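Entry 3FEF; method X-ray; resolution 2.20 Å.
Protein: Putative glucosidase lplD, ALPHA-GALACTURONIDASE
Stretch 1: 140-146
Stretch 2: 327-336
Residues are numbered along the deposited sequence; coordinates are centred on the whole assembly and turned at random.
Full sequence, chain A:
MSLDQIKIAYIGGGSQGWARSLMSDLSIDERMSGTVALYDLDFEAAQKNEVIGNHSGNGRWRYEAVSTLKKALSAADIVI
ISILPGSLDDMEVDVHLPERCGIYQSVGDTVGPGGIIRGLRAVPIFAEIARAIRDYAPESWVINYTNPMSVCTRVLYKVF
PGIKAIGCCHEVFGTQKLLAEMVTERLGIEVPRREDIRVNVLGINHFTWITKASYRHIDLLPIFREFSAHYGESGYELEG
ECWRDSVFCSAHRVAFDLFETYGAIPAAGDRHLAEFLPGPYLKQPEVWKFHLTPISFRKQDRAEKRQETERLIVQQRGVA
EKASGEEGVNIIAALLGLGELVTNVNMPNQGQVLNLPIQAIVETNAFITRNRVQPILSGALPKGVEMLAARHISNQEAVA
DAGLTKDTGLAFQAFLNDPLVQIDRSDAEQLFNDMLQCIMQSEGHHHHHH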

ATOM      1  N   SER A 140     -11.527  27.730  -1.859  1.00 28.55           N
ATOM      2  CA  SER A 140     -10.512  28.427  -2.649  1.00 25.18           C
ATOM      3  C   SER A 140      -9.315  27.524  -2.934  1.00 27.03           C
ATOM      4  O   SER A 140      -9.068  26.548  -2.209  1.00 23.75           O
ATOM      5  CB  SER A 140     -10.034  29.663  -1.902  1.00 25.19           C
ATOM      6  OG  SER A 140      -9.640  29.302  -0.584  1.00 30.99           O
ATOM      7  N   TRP A 141      -8.570  27.845  -3.991  1.00 24.86           N
ATOM      8  CA  TRP A 141      -7.246  27.260  -4.176  1.00 25.24           C
ATOM      9  C   TRP A 141      -6.212  28.096  -3.442  1.00 24.80           C
ATOM     10  O   TRP A 141      -6.262  29.320  -3.474  1.00 26.52           O
ATOM     11  CB  TRP A 141      -6.904  27.110  -5.665  1.00 24.61           C
ATOM     12  CG  TRP A 141      -7.536  25.907  -6.209  1.00 27.05           C
ATOM     13  CD1 TRP A 141      -8.780  25.811  -6.833  1.00 26.39           C
ATOM     14  CD2 TRP A 141      -7.016  24.582  -6.139  1.00 25.69           C
ATOM     15  NE1 TRP A 141      -9.025  24.500  -7.151  1.00 25.99           N
ATOM     16  CE2 TRP A 141      -7.961  23.728  -6.742  1.00 27.18           C
ATOM     17  CE3 TRP A 141      -5.825  24.035  -5.638  1.00 27.55           C
ATOM     18  CZ2 TRP A 141      -7.751  22.352  -6.859  1.00 28.76           C
ATOM     19  CZ3 TRP A 141      -5.629  22.675  -5.739  1.00 29.02           C
ATOM     20  CH2 TRP A 141      -6.590  21.847  -6.348  1.00 29.55           C
ATOM     21  N   VAL A 142      -5.288  27.420  -2.770  1.00 23.43           N
ATOM     22  CA  VAL A 142      -4.266  28.059  -1.933  1.00 20.40           C
ATOM     23  C   VAL A 142      -2.903  27.842  -2.587  1.00 22.19           C
ATOM     24  O   VAL A 142      -2.528  26.713  -2.869  1.00 21.45           O
ATOM     25  CB  VAL A 142      -4.242  27.404  -0.527  1.00 23.74           C
ATOM     26  CG1 VAL A 142      -3.271  28.122   0.388  1.00 22.11           C
ATOM     27  CG2 VAL A 142      -5.642  27.404   0.081  1.00 18.79           C
ATOM     28  N   ILE A 143      -2.178  28.913  -2.880  1.00 24.22           N
ATOM     29  CA  ILE A 143      -0.826  28.755  -3.380  1.00 23.13           C
ATOM     30  C   ILE A 143       0.170  29.237  -2.346  1.00 22.57           C
ATOM     31  O   ILE A 143       0.239  30.409  -2.060  1.00 21.04           O
ATOM     32  CB  ILE A 143      -0.600  29.517  -4.710  1.00 25.75           C
ATOM     33  CG1 ILE A 143      -1.716  29.198  -5.710  1.00 25.60           C
ATOM     34  CG2 ILE A 143       0.799  29.193  -5.281  1.00 26.03           C
ATOM     35  CD1 ILE A 143      -1.580  29.986  -7.019  1.00 26.83           C
ATOM     36  N   ASN A 144       0.953  28.322  -1.790  1.00 24.53           N
ATOM     37  CA  ASN A 144       1.960  28.696  -0.809  1.00 21.61           C
ATOM     38  C   ASN A 144       3.341  28.924  -1.429  1.00 22.92           C
ATOM     39  O   ASN A 144       3.843  28.106  -2.200  1.00 23.82           O
ATOM     40  CB  ASN A 144       2.041  27.629   0.295  1.00 24.88           C
ATOM     41  CG  ASN A 144       3.084  27.958   1.347  1.00 28.18           C
ATOM     42  OD1 ASN A 144       3.202  29.100   1.787  1.00 32.18           O
ATOM     43  ND2 ASN A 144       3.854  26.960   1.749  1.00 30.19           N
ATOM     44  N   TYR A 145       3.960  30.035  -1.056  1.00 21.84           N
ATOM     45  CA  TYR A 145       5.277  30.404  -1.510  1.00 23.14           C
ATOM     46  C   TYR A 145       6.273  30.412  -0.354  1.00 23.92           C
ATOM     47  O   TYR A 145       7.473  30.597  -0.571  1.00 22.53           O
ATOM     48  CB  TYR A 145       5.252  31.814  -2.096  1.00 24.31           C
ATOM     49  CG  TYR A 145       4.646  31.907  -3.459  1.00 26.93           C
ATOM     50  CD1 TYR A 145       5.305  31.376  -4.568  1.00 29.68           C
ATOM     51  CD2 TYR A 145       3.431  32.539  -3.655  1.00 27.89           C
ATOM     52  CE1 TYR A 145       4.763  31.460  -5.829  1.00 29.88           C
ATOM     53  CE2 TYR A 145       2.874  32.634  -4.913  1.00 31.03           C
ATOM     54  CZ  TYR A 145       3.545  32.080  -5.998  1.00 31.22           C
ATOM     55  OH  TYR A 145       3.012  32.180  -7.253  1.00 34.80           O
ATOM     56  N   THR A 146       5.771  30.238   0.864  1.00 24.88           N
ATOM     57  CA  THR A 146       6.602  30.359   2.067  1.00 26.99           C
ATOM     58  C   THR A 146       7.499  29.133   2.312  1.00 29.01           C
ATOM     59  O   THR A 146       7.085  28.007   2.068  1.00 27.24           O
ATOM     60  CB  THR A 146       5.729  30.534   3.325  1.00 25.88           C
ATOM     61  OG1 THR A 146       4.774  31.591   3.136  1.00 25.11           O
ATOM     62  CG2 THR A 146       6.601  30.837   4.517  1.00 26.49           C
ATOM     63  N   GLU A 327       5.094  31.432 -12.379  1.00 34.19           N
ATOM     64  CA  GLU A 327       3.896  30.800 -12.959  1.00 33.66           C
ATOM     65  C   GLU A 327       2.615  31.044 -12.140  1.00 32.17           C
ATOM     66  O   GLU A 327       1.516  30.619 -12.529  1.00 32.17           O
ATOM     67  CB  GLU A 327       4.115  29.294 -13.168  1.00 36.06           C
ATOM     68  CG  GLU A 327       5.254  28.940 -14.128  1.00 41.62           C
ATOM     69  CD  GLU A 327       4.847  28.955 -15.611  1.00 43.79           C
ATOM     70  OE1 GLU A 327       3.776  29.498 -15.955  1.00 42.96           O
ATOM     71  OE2 GLU A 327       5.612  28.412 -16.442  1.00 46.25           O
ATOM     72  N   GLY A 328       2.751  31.741 -11.019  1.00 27.22           N
ATOM     73  CA  GLY A 328       1.605  32.006 -10.153  1.00 26.68           C
ATOM     74  C   GLY A 328       0.342  32.372 -10.905  1.00 27.14           C
ATOM     75  O   GLY A 328      -0.693  31.692 -10.804  1.00 27.92           O
ATOM     76  N   VAL A 329       0.421  33.451 -11.670  1.00 27.32           N
ATOM     77  CA  VAL A 329      -0.733  33.946 -12.417  1.00 26.46           C
ATOM     78  C   VAL A 329      -1.211  33.016 -13.534  1.00 24.91           C
ATOM     79  O   VAL A 329      -2.415  32.903 -13.788  1.00 24.44           O
ATOM     80  CB  VAL A 329      -0.436  35.327 -12.965  1.00 28.21           C
ATOM     81  CG1 VAL A 329      -1.543  35.777 -13.925  1.00 27.40           C
ATOM     82  CG2 VAL A 329      -0.273  36.300 -11.792  1.00 28.76           C
ATOM     83  N   ASN A 330      -0.269  32.380 -14.223  1.00 23.11           N
ATOM     84  CA  ASN A 330      -0.603  31.350 -15.183  1.00 22.99           C
ATOM     85  C   ASN A 330      -1.369  30.212 -14.505  1.00 21.81           C
ATOM     86  O   ASN A 330      -2.327  29.678 -15.059  1.00 20.93           O
ATOM     87  CB  ASN A 330       0.665  30.792 -15.827  1.00 29.47           C
ATOM     88  CG  ASN A 330       1.290  31.763 -16.820  1.00 37.41           C
ATOM     89  OD1 ASN A 330       0.643  32.708 -17.271  1.00 38.81           O
ATOM     90  ND2 ASN A 330       2.552  31.527 -17.170  1.00 38.37           N
ATOM     91  N   ILE A 331      -0.945  29.863 -13.292  1.00 22.13           N
ATOM     92  CA  ILE A 331      -1.555  28.784 -12.553  1.00 23.46           C
ATOM     93  C   ILE A 331      -2.946  29.196 -12.124  1.00 23.94           C
ATOM     94  O   ILE A 331      -3.883  28.402 -12.191  1.00 24.33           O
ATOM     95  CB  ILE A 331      -0.728  28.385 -11.305  1.00 24.51           C
ATOM     96  CG1 ILE A 331       0.587  27.708 -11.715  1.00 24.52           C
ATOM     97  CG2 ILE A 331      -1.533  27.441 -10.413  1.00 22.30           C
ATOM     98  CD1 ILE A 331       1.442  27.301 -10.511  1.00 23.65           C
ATOM     99  N   ILE A 332      -3.093  30.444 -11.698  1.00 23.08           N
ATOM    100  CA  ILE A 332      -4.417  30.935 -11.322  1.00 23.24           C
ATOM    101  C   ILE A 332      -5.355  30.905 -12.541  1.00 24.21           C
ATOM    102  O   ILE A 332      -6.490  30.419 -12.466  1.00 25.96           O
ATOM    103  CB  ILE A 332      -4.335  32.365 -10.753  1.00 24.51           C
ATOM    104  CG1 ILE A 332      -3.598  32.356  -9.415  1.00 24.46           C
ATOM    105  CG2 ILE A 332      -5.732  32.990 -10.635  1.00 22.79           C
ATOM    106  CD1 ILE A 332      -3.168  33.768  -8.922  1.00 23.91           C
ATOM    107  N   ALA A 333      -4.885  31.415 -13.674  1.00 25.70           N
ATOM    108  CA  ALA A 333      -5.700  31.356 -14.897  1.00 27.99           C
ATOM    109  C   ALA A 333      -6.130  29.913 -15.219  1.00 26.38           C
ATOM    110  O   ALA A 333      -7.269  29.664 -15.600  1.00 23.56           O
ATOM    111  CB  ALA A 333      -4.959  31.966 -16.080  1.00 24.73           C
ATOM    112  N   ALA A 334      -5.211  28.962 -15.067  1.00 27.06           N
ATOM    113  CA  ALA A 334      -5.537  27.573 -15.392  1.00 25.26           C
ATOM    114  C   ALA A 334      -6.592  27.074 -14.399  1.00 24.96           C
ATOM    115  O   ALA A 334      -7.512  26.344 -14.757  1.00 25.54           O
ATOM    116  CB  ALA A 334      -4.294  26.707 -15.334  1.00 23.51           C
ATOM    117  N   LEU A 335      -6.466  27.483 -13.146  1.00 23.48           N
ATOM    118  CA  LEU A 335      -7.410  27.032 -12.134  1.00 24.22           C
ATOM    119  C   LEU A 335      -8.795  27.575 -12.407  1.00 25.41           C
ATOM    120  O   LEU A 335      -9.780  26.968 -12.014  1.00 23.88           O
ATOM    121  CB  LEU A 335      -6.928  27.400 -10.730  1.00 24.98           C
ATOM    122  CG  LEU A 335      -5.792  26.488 -10.247  1.00 23.09           C
ATOM    123  CD1 LEU A 335      -5.181  27.027  -8.976  1.00 21.35           C
ATOM    124  CD2 LEU A 335      -6.310  25.065 -10.036  1.00 24.00           C
ATOM    125  N   LEU A 336      -8.871  28.703 -13.106  1.00 27.59           N
ATOM    126  CA  LEU A 336     -10.170  29.304 -13.448  1.00 28.19           C
ATOM    127  C   LEU A 336     -10.726  28.795 -14.772  1.00 29.71           C
ATOM    128  O   LEU A 336     -11.831  29.165 -15.186  1.00 27.59           O
ATOM    129  CB  LEU A 336     -10.067  30.829 -13.472  1.00 28.77           C
ATOM    130  CG  LEU A 336      -9.722  31.414 -12.095  1.00 29.46           C
ATOM    131  CD1 LEU A 336      -9.145  32.803 -12.205  1.00 31.01           C
ATOM    132  CD2 LEU A 336     -10.945  31.400 -11.195  1.00 30.37           C
TER

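Residues 141-144 form a strand and residues 328-335 form a helix. The two run nearly antiparallel, with 166° between their N-to-C directions. Their axes come no closer than 10.7 Å, a gap that side chains must fill. At one end the CA of Trp141 lies 8.0 Å from the CA of Leu335. At the other, the CA of Ile143 lies 7.9 Å from the CA of Gly328. The register runs in reverse, Trp141 beside the late Leu335 and Ile143 beside the early Gly328, as the antiparallel course requires. No hydrogen bond crosses between the stretches. Within the second stretch, backbone hydrogen bonds begin with Ile331 N to Glu327 O at 2.7 Å, just ahead of the helix, and Ile332 N to Gly328 O at 2.8 Å.

The strand alternates. Trp141 and Ile143 point their CA-to-CB bonds toward the helix, while Val142 points away and touches nothing on it. The contact is mainly apolar packing, and it buries 270 Å² in all.

Leu335 meets Trp141 in two ways. Leu335 CD1 packs against Trp141 CB at 3.7 Å. Leu335 CD2 sits over the face of the Trp141 indole, 3.9 Å from the centroid of its five-membered ring and 5° off the ring normal. This is a CH-pi contact, with the methyl almost directly above the ring. The indole NE1 is hydrogen-bonded elsewhere in the structure.

Ile143 has chi1 m and chi2 t, and its CD1 reaches the helix. Ile143 CD1 lies 3.9 Å from Ile332 CG1 and 4.2 Å from both Ile331 CG2 and Gly328 O. One methyl thus touches three residues within a little over one helical turn. Ile331 points toward the strand. Ile332 starts sideways, but the end of its side chain comes nearer.

Tyr145 follows the strand. Its CA-to-CB bond points sideways, yet the end of the side chain comes nearer to the helix. Tyr145 OH lies 3.2 Å from Gly328 CA, a close approach that is not a hydrogen bond. Glycine leaves room for it: an ideal CB on Gly328 would lie 2.4 Å from Tyr145 OH, which is a clash.

Polar side chains beside the contact bond within their own stretches. Asn330 ND2 donates to Glu327 OE1 at 2.7 Å, with a nearly straight angle of 173°. Thr146 N donates to Asn144 OD1 at 3.0 Å. None of these four residues touches the opposing stretch.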